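Local atomic coordinates of DUF4783 domain-containing protein (Bacteroides fragilis, PDB entry 4OUQ), a protein that is of unknown function but belongs to the DUF4783 family and probably adopts the cone-like alpha+beta fold of the NTF2 clan. Residues A11-N16 / G59-H64; E19-L24 / A43-L48. All coordinates share one frame; numbering follows the deposited sequence. Where two conformers were deposited one is given.

How the interactions relate
Both contacts use the helical start of the chain, but they tie it to different elements. Interaction 1 lays helix 6-14 against strand 57-67, an outermost strand of the mixed sheet, whereas interaction 2 sets helix 17-21 against helix 41-54. Their centres lie about 14 Å apart. Because the two short helices follow each other, the contacts meet directly: Lys14 NZ forms a salt bridge with Glu19 OE2 at 2.8 Å, Ala11 CB packs on Leu20 CG at 3.8 Å, and the Phe12 ring continues the apolar layer to Leu20, CZ to CD1 at 4.0 Å. Helix 41-54 leads in turn into strand 57-67.

Interaction 1 of 2, residues A11-N16 / G59-H64; sequences AFKKGN and GFNVNH
With CG anti to its backbone N (chi1 180°), Phe60 extends its ring toward helix 6-14, while Phe12 starts toward the strand but its ring leads away from it, to Ile87 of strand 83-94. The two side chains therefore meet at the root of one and the ring of the other. Phe12 CB sits over one face of the Phe60 ring, offset toward the rim and 3.7 Å from CD2, a CH-pi contact. The rings themselves are inclined at 33° with centroids 5.1 Å apart, an oblique pair.

Lys13 makes the polar half of the contact. Its chain runs nearly extended to CE and bends at its last torsion, crossing the Phe60 side chain at about a right angle, with CG 3.7 Å from Phe60 CB. The bend turns the ammonium onto the strand backbone, and NZ donates to Phe60 O at 2.8 Å, almost head-on to the carbonyl (C=O...N angle 172°). Water 1 accepts from both Lys13 NZ and Phe60 N, each at 3.0 Å, so Lys13 reaches Phe60 O directly and Phe60 N through the water.

Here a helix packs on an edge strand of a curved mixed sheet, consistent with the NTF2-like fold. Gly59 and Asn61 pair through their backbones with Thr79 and Thr77 of strand 72-80, which leaves the alternate residue Phe60 to be met by Lys13. Inward, both phenylalanine side chains touch Ile87, and Phe60 also touches Leu78 and Val9. Helix 6-14 finishes in a Schellman motif at Gly15, whose phi is positive; Gly15 N bonds to Phe12 O and Asn16 N to Ala11 O at 3.0 Å.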
loop_
_atom_site.group_PDB
_atom_site.type_symbol
_atom_site.label_atom_id
_atom_site.label_comp_id
_atom_site.label_asym_id
_atom_site.label_seq_id
_atom_site.Cartn_x
_atom_site.Cartn_y
_atom_site.Cartn_z
ATOM N N ALA A 11 -4.047 0.415 8.383
ATOM C CA ALA A 11 -3.382 -0.872 8.141
ATOM C C ALA A 11 -1.871 -0.713 7.956
ATOM O O ALA A 11 -1.094 -1.468 8.531
ATOM C CB ALA A 11 -4.019 -1.560 6.944
ATOM N N PHE A 12 -1.458 0.276 7.220
ATOM C CA PHE A 12 -0.006 0.528 7.046
ATOM C C PHE A 12 0.641 0.909 8.364
ATOM O O PHE A 12 1.732 0.439 8.665
ATOM C CB PHE A 12 0.246 1.600 6.020
ATOM C CG PHE A 12 0.299 1.087 4.584
ATOM C CD1 PHE A 12 1.378 0.266 4.129
ATOM C CD2 PHE A 12 -0.606 1.498 3.676
ATOM C CE1 PHE A 12 1.388 -0.212 2.817
ATOM C CE2 PHE A 12 -0.552 1.068 2.328
ATOM C CZ PHE A 12 0.404 0.191 1.941
ATOM N N LYS A 13 -0.023 1.725 9.171
ATOM C CA LYS A 13 0.528 2.138 10.456
ATOM C C LYS A 13 0.835 0.933 11.397
ATOM O O LYS A 13 1.767 0.989 12.264
ATOM C CB LYS A 13 -0.454 3.090 11.153
ATOM C CG LYS A 13 -0.430 4.532 10.651
ATOM C CD LYS A 13 -1.540 5.370 11.290
ATOM C CE LYS A 13 -1.400 6.836 10.921
ATOM N NZ LYS A 13 -0.261 7.459 11.640
ATOM N N LYS A 14 0.065 -0.152 11.248
ATOM C CA LYS A 14 0.241 -1.387 12.046
ATOM C C LYS A 14 1.029 -2.501 11.329
ATOM O O LYS A 14 1.327 -3.555 11.935
ATOM C CB LYS A 14 -1.130 -1.920 12.415
ATOM C CG LYS A 14 -1.956 -0.930 13.178
ATOM C CD LYS A 14 -3.168 -1.560 13.801
ATOM C CE LYS A 14 -4.202 -1.923 12.766
ATOM N NZ LYS A 14 -5.403 -2.334 13.509
ATOM N N GLY A 15 1.331 -2.324 10.027
ATOM C CA GLY A 15 1.906 -3.373 9.233
ATOM C C GLY A 15 1.010 -4.586 9.174
ATOM O O GLY A 15 1.453 -5.713 9.330
ATOM N N ASN A 16 -0.297 -4.354 8.953
ATOM C CA ASN A 16 -1.304 -5.410 9.000
ATOM C C ASN A 16 -1.877 -5.647 7.589
ATOM O O ASN A 16 -2.729 -4.944 7.141
ATOM C CB ASN A 16 -2.417 -5.026 10.004
ATOM C CG ASN A 16 -3.406 -6.096 10.186
ATOM O OD1 ASN A 16 -3.745 -6.810 9.255
ATOM N ND2 ASN A 16 -3.911 -6.227 11.386
ATOM N N GLY A 59 5.371 2.699 12.301
ATOM C CA GLY A 59 4.467 3.765 11.998
ATOM C C GLY A 59 4.361 4.019 10.513
ATOM O O GLY A 59 5.096 3.417 9.702
ATOM N N PHE A 60 3.424 4.917 10.179
ATOM C CA PHE A 60 3.204 5.342 8.841
ATOM C C PHE A 60 2.608 6.697 8.860
ATOM O O PHE A 60 1.652 6.953 9.628
ATOM C CB PHE A 60 2.286 4.364 8.088
ATOM C CG PHE A 60 2.000 4.769 6.637
ATOM C CD1 PHE A 60 2.998 4.704 5.677
ATOM C CD2 PHE A 60 0.726 5.219 6.238
ATOM C CE1 PHE A 60 2.775 5.059 4.362
ATOM C CE2 PHE A 60 0.478 5.529 4.874
ATOM C CZ PHE A 60 1.502 5.444 3.942
ATOM N N ASN A 61 3.153 7.622 8.074
ATOM C CA ASN A 61 2.586 8.954 7.955
ATOM C C ASN A 61 2.351 9.347 6.530
ATOM O O ASN A 61 3.271 9.248 5.704
ATOM C CB ASN A 61 3.450 10.004 8.638
ATOM C CG ASN A 61 3.427 9.870 10.146
ATOM O OD1 ASN A 61 2.473 10.274 10.821
ATOM N ND2 ASN A 61 4.441 9.288 10.667
ATOM N N VAL A 62 1.148 9.860 6.243
ATOM C CA VAL A 62 0.814 10.314 4.905
ATOM C C VAL A 62 1.399 11.727 4.777
ATOM O O VAL A 62 1.073 12.624 5.586
ATOM C CB VAL A 62 -0.693 10.391 4.664
ATOM C CG1 VAL A 62 -1.004 10.988 3.267
ATOM C CG2 VAL A 62 -1.339 9.046 4.850
ATOM N N ASN A 63 2.191 11.962 3.704
ATOM C CA ASN A 63 2.829 13.193 3.451
ATOM C C ASN A 63 2.106 13.998 2.323
ATOM O O ASN A 63 2.157 15.205 2.279
ATOM C CB ASN A 63 4.316 12.976 3.022
ATOM C CG ASN A 63 5.094 12.059 3.965
ATOM O OD1 ASN A 63 5.600 10.962 3.558
ATOM N ND2 ASN A 63 5.214 12.475 5.168
ATOM N N HIS A 64 1.536 13.268 1.317
ATOM C CA HIS A 64 0.806 13.894 0.262
ATOM C C HIS A 64 -0.366 13.025 -0.175
ATOM O O HIS A 64 -0.302 11.814 -0.121
ATOM C CB HIS A 64 1.672 14.208 -0.987
ATOM C CG HIS A 64 2.953 14.927 -0.687
ATOM N ND1 HIS A 64 3.057 16.284 -0.679
ATOM C CD2 HIS A 64 4.170 14.450 -0.340
ATOM C CE1 HIS A 64 4.286 16.621 -0.315
ATOM N NE2 HIS A 64 4.967 15.519 -0.097
HETATM O O HOH W 1 2.188 5.999 12.720
#

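Interaction 2 of 2, residues E19-L24 / A43-L48; sequences ELNRYL and AAEGTL
Leu24, Leu20 and Leu48 make the apolar part of the contact of a short, weakly bonded helix, 17-21, and the turn after it with helix 41-54, consistent with the helical layer of an NTF2-like fold. Leu24 CD1 lies against the backbone of the longer helix, 4.0 Å from Glu45 N, and also approaches Ala44 CB at 4.2 Å. The other branch, CD2, is 4.3 Å from Leu48 CD1. That same methyl of Leu48 meets Leu20 CD1 tip to tip at 3.9 Å, the two side chains crossing at about a right angle. Leu48 CD1 is thus shared by two leucines of the opposing segment.

Beside the leucines runs a more polar border. Asn21 holds CG anti to its backbone N (chi1 -176°), which brings ND2 across the CB-CG part of Glu45, 3.6 Å from CB, these two side chains also crossing at about a right angle. Carboxylate and amide planes stand 89° apart, and the contact itself is amide nitrogen on methylenes. Glu45 bends at chi2 (-83°), and its OE2 is hydrogen-bonded to Ser17 OG at the start of helix 17-21, while Asn21 OD1 receives a weak hydrogen bond from Arg41 NH2. The Ser17 bond would hold the Glu45 carboxylate; the weak one to Arg41 constrains Asn21 less.

Further out, strand 97-107 supplies the floor: Leu20 and Leu24 rest on Ile100, and Leu48 on Ile103. Leu20 also touches Phe52 farther along helix 41-54. A type I beta turn from Asn21 to Leu24 delivers Leu24 to the helix, and its backbone closes with Leu24 N donating to Asn21 O at 3.1 Å.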
loop_
_atom_site.group_PDB
_atom_site.type_symbol
_atom_site.label_atom_id
_atom_site.label_comp_id
_atom_site.label_asym_id
_atom_site.label_seq_id
_atom_site.Cartn_x
_atom_site.Cartn_y
_atom_site.Cartn_z
ATOM N N GLU A 19 -5.754 -6.446 7.086
ATOM C CA GLU A 19 -6.637 -5.297 7.030
ATOM C C GLU A 19 -6.540 -4.623 5.674
ATOM O O GLU A 19 -7.480 -3.979 5.254
ATOM C CB GLU A 19 -6.338 -4.280 8.153
ATOM C CG GLU A 19 -6.840 -4.686 9.513
ATOM C CD GLU A 19 -6.595 -3.633 10.588
ATOM O OE1 GLU A 19 -6.098 -2.533 10.308
ATOM O OE2 GLU A 19 -6.894 -3.943 11.752
ATOM N N LEU A 20 -5.389 -4.677 5.031
ATOM C CA LEU A 20 -5.266 -4.103 3.659
ATOM C C LEU A 20 -6.066 -4.873 2.681
ATOM O O LEU A 20 -6.467 -4.339 1.660
ATOM C CB LEU A 20 -3.832 -4.085 3.145
ATOM C CG LEU A 20 -2.945 -2.976 3.557
ATOM C CD1 LEU A 20 -1.552 -3.126 3.006
ATOM C CD2 LEU A 20 -3.525 -1.613 3.076
ATOM N N ASN A 21 -6.255 -6.151 2.938
ATOM C CA ASN A 21 -6.848 -7.028 1.942
ATOM C C ASN A 21 -8.175 -6.555 1.387
ATOM O O ASN A 21 -8.354 -6.584 0.180
ATOM C CB ASN A 21 -6.942 -8.451 2.453
ATOM C CG ASN A 21 -7.464 -9.421 1.385
ATOM O OD1 ASN A 21 -8.567 -9.928 1.494
ATOM N ND2 ASN A 21 -6.690 -9.614 0.317
ATOM N N ARG A 22 -9.080 -6.017 2.241
ATOM C CA ARG A 22 -10.384 -5.563 1.765
ATOM C C ARG A 22 -10.296 -4.315 0.877
ATOM O O ARG A 22 -11.268 -3.970 0.224
ATOM C CB ARG A 22 -11.379 -5.294 2.921
ATOM C CG ARG A 22 -11.035 -4.088 3.798
ATOM C CD ARG A 22 -12.125 -3.816 4.852
ATOM N NE ARG A 22 -12.139 -4.838 5.896
ATOM C CZ ARG A 22 -11.185 -4.995 6.806
ATOM N NH1 ARG A 22 -10.083 -4.227 6.795
ATOM N NH2 ARG A 22 -11.297 -5.953 7.684
ATOM N N TYR A 23 -9.134 -3.665 0.855
ATOM C CA TYR A 23 -8.939 -2.474 0.049
ATOM C C TYR A 23 -8.148 -2.756 -1.236
ATOM O O TYR A 23 -7.889 -1.851 -1.983
ATOM C CB TYR A 23 -8.234 -1.378 0.870
ATOM C CG TYR A 23 -9.001 -1.020 2.107
ATOM C CD1 TYR A 23 -10.080 -0.207 2.029
ATOM C CD2 TYR A 23 -8.531 -1.365 3.355
ATOM C CE1 TYR A 23 -10.828 0.086 3.143
ATOM C CE2 TYR A 23 -9.235 -1.046 4.495
ATOM C CZ TYR A 23 -10.358 -0.294 4.385
ATOM O OH TYR A 23 -11.071 0.063 5.492
ATOM N N LEU A 24 -7.701 -4.018 -1.415
ATOM C CA LEU A 24 -6.958 -4.383 -2.644
ATOM C C LEU A 24 -7.890 -4.680 -3.778
ATOM O O LEU A 24 -8.914 -5.368 -3.609
ATOM C CB LEU A 24 -6.038 -5.577 -2.392
ATOM C CG LEU A 24 -4.953 -5.360 -1.354
ATOM C CD1 LEU A 24 -4.233 -6.623 -0.947
ATOM C CD2 LEU A 24 -3.940 -4.353 -1.846
ATOM N N ALA A 43 -2.344 -12.927 -4.172
ATOM C CA ALA A 43 -0.907 -12.847 -4.320
ATOM C C ALA A 43 -0.311 -11.520 -3.733
ATOM O O ALA A 43 0.672 -11.534 -3.014
ATOM C CB ALA A 43 -0.507 -13.035 -5.762
ATOM N N ALA A 44 -0.986 -10.374 -3.950
ATOM C CA ALA A 44 -0.557 -9.110 -3.348
ATOM C C ALA A 44 -0.594 -9.149 -1.860
ATOM O O ALA A 44 0.296 -8.658 -1.207
ATOM C CB ALA A 44 -1.452 -7.977 -3.833
ATOM N N GLU A 45 -1.701 -9.657 -1.294
ATOM C CA GLU A 45 -1.855 -9.670 0.171
ATOM C C GLU A 45 -0.693 -10.476 0.799
ATOM O O GLU A 45 -0.174 -10.073 1.856
ATOM C CB GLU A 45 -3.175 -10.259 0.601
ATOM C CG GLU A 45 -3.362 -10.251 2.138
ATOM C CD GLU A 45 -2.692 -11.452 2.818
ATOM O OE1 GLU A 45 -2.699 -12.531 2.216
ATOM O OE2 GLU A 45 -2.155 -11.328 3.960
ATOM N N GLY A 46 -0.326 -11.600 0.159
ATOM C CA GLY A 46 0.790 -12.464 0.674
ATOM C C GLY A 46 2.136 -11.759 0.578
ATOM O O GLY A 46 2.938 -11.774 1.498
ATOM N N THR A 47 2.368 -11.087 -0.526
ATOM C CA THR A 47 3.597 -10.349 -0.695
ATOM C C THR A 47 3.737 -9.224 0.363
ATOM O O THR A 47 4.827 -8.953 0.886
ATOM C CB THR A 47 3.713 -9.777 -2.139
ATOM O OG1 THR A 47 3.707 -10.857 -3.084
ATOM C CG2 THR A 47 4.976 -8.993 -2.255
ATOM N N LEU A 48 2.625 -8.501 0.640
ATOM C CA LEU A 48 2.637 -7.470 1.633
ATOM C C LEU A 48 2.840 -8.048 3.051
ATOM O O LEU A 48 3.546 -7.459 3.863
ATOM C CB LEU A 48 1.371 -6.611 1.573
ATOM C CG LEU A 48 1.239 -5.808 0.279
ATOM C CD1 LEU A 48 -0.185 -5.334 0.063
ATOM C CD2 LEU A 48 2.204 -4.632 0.369
#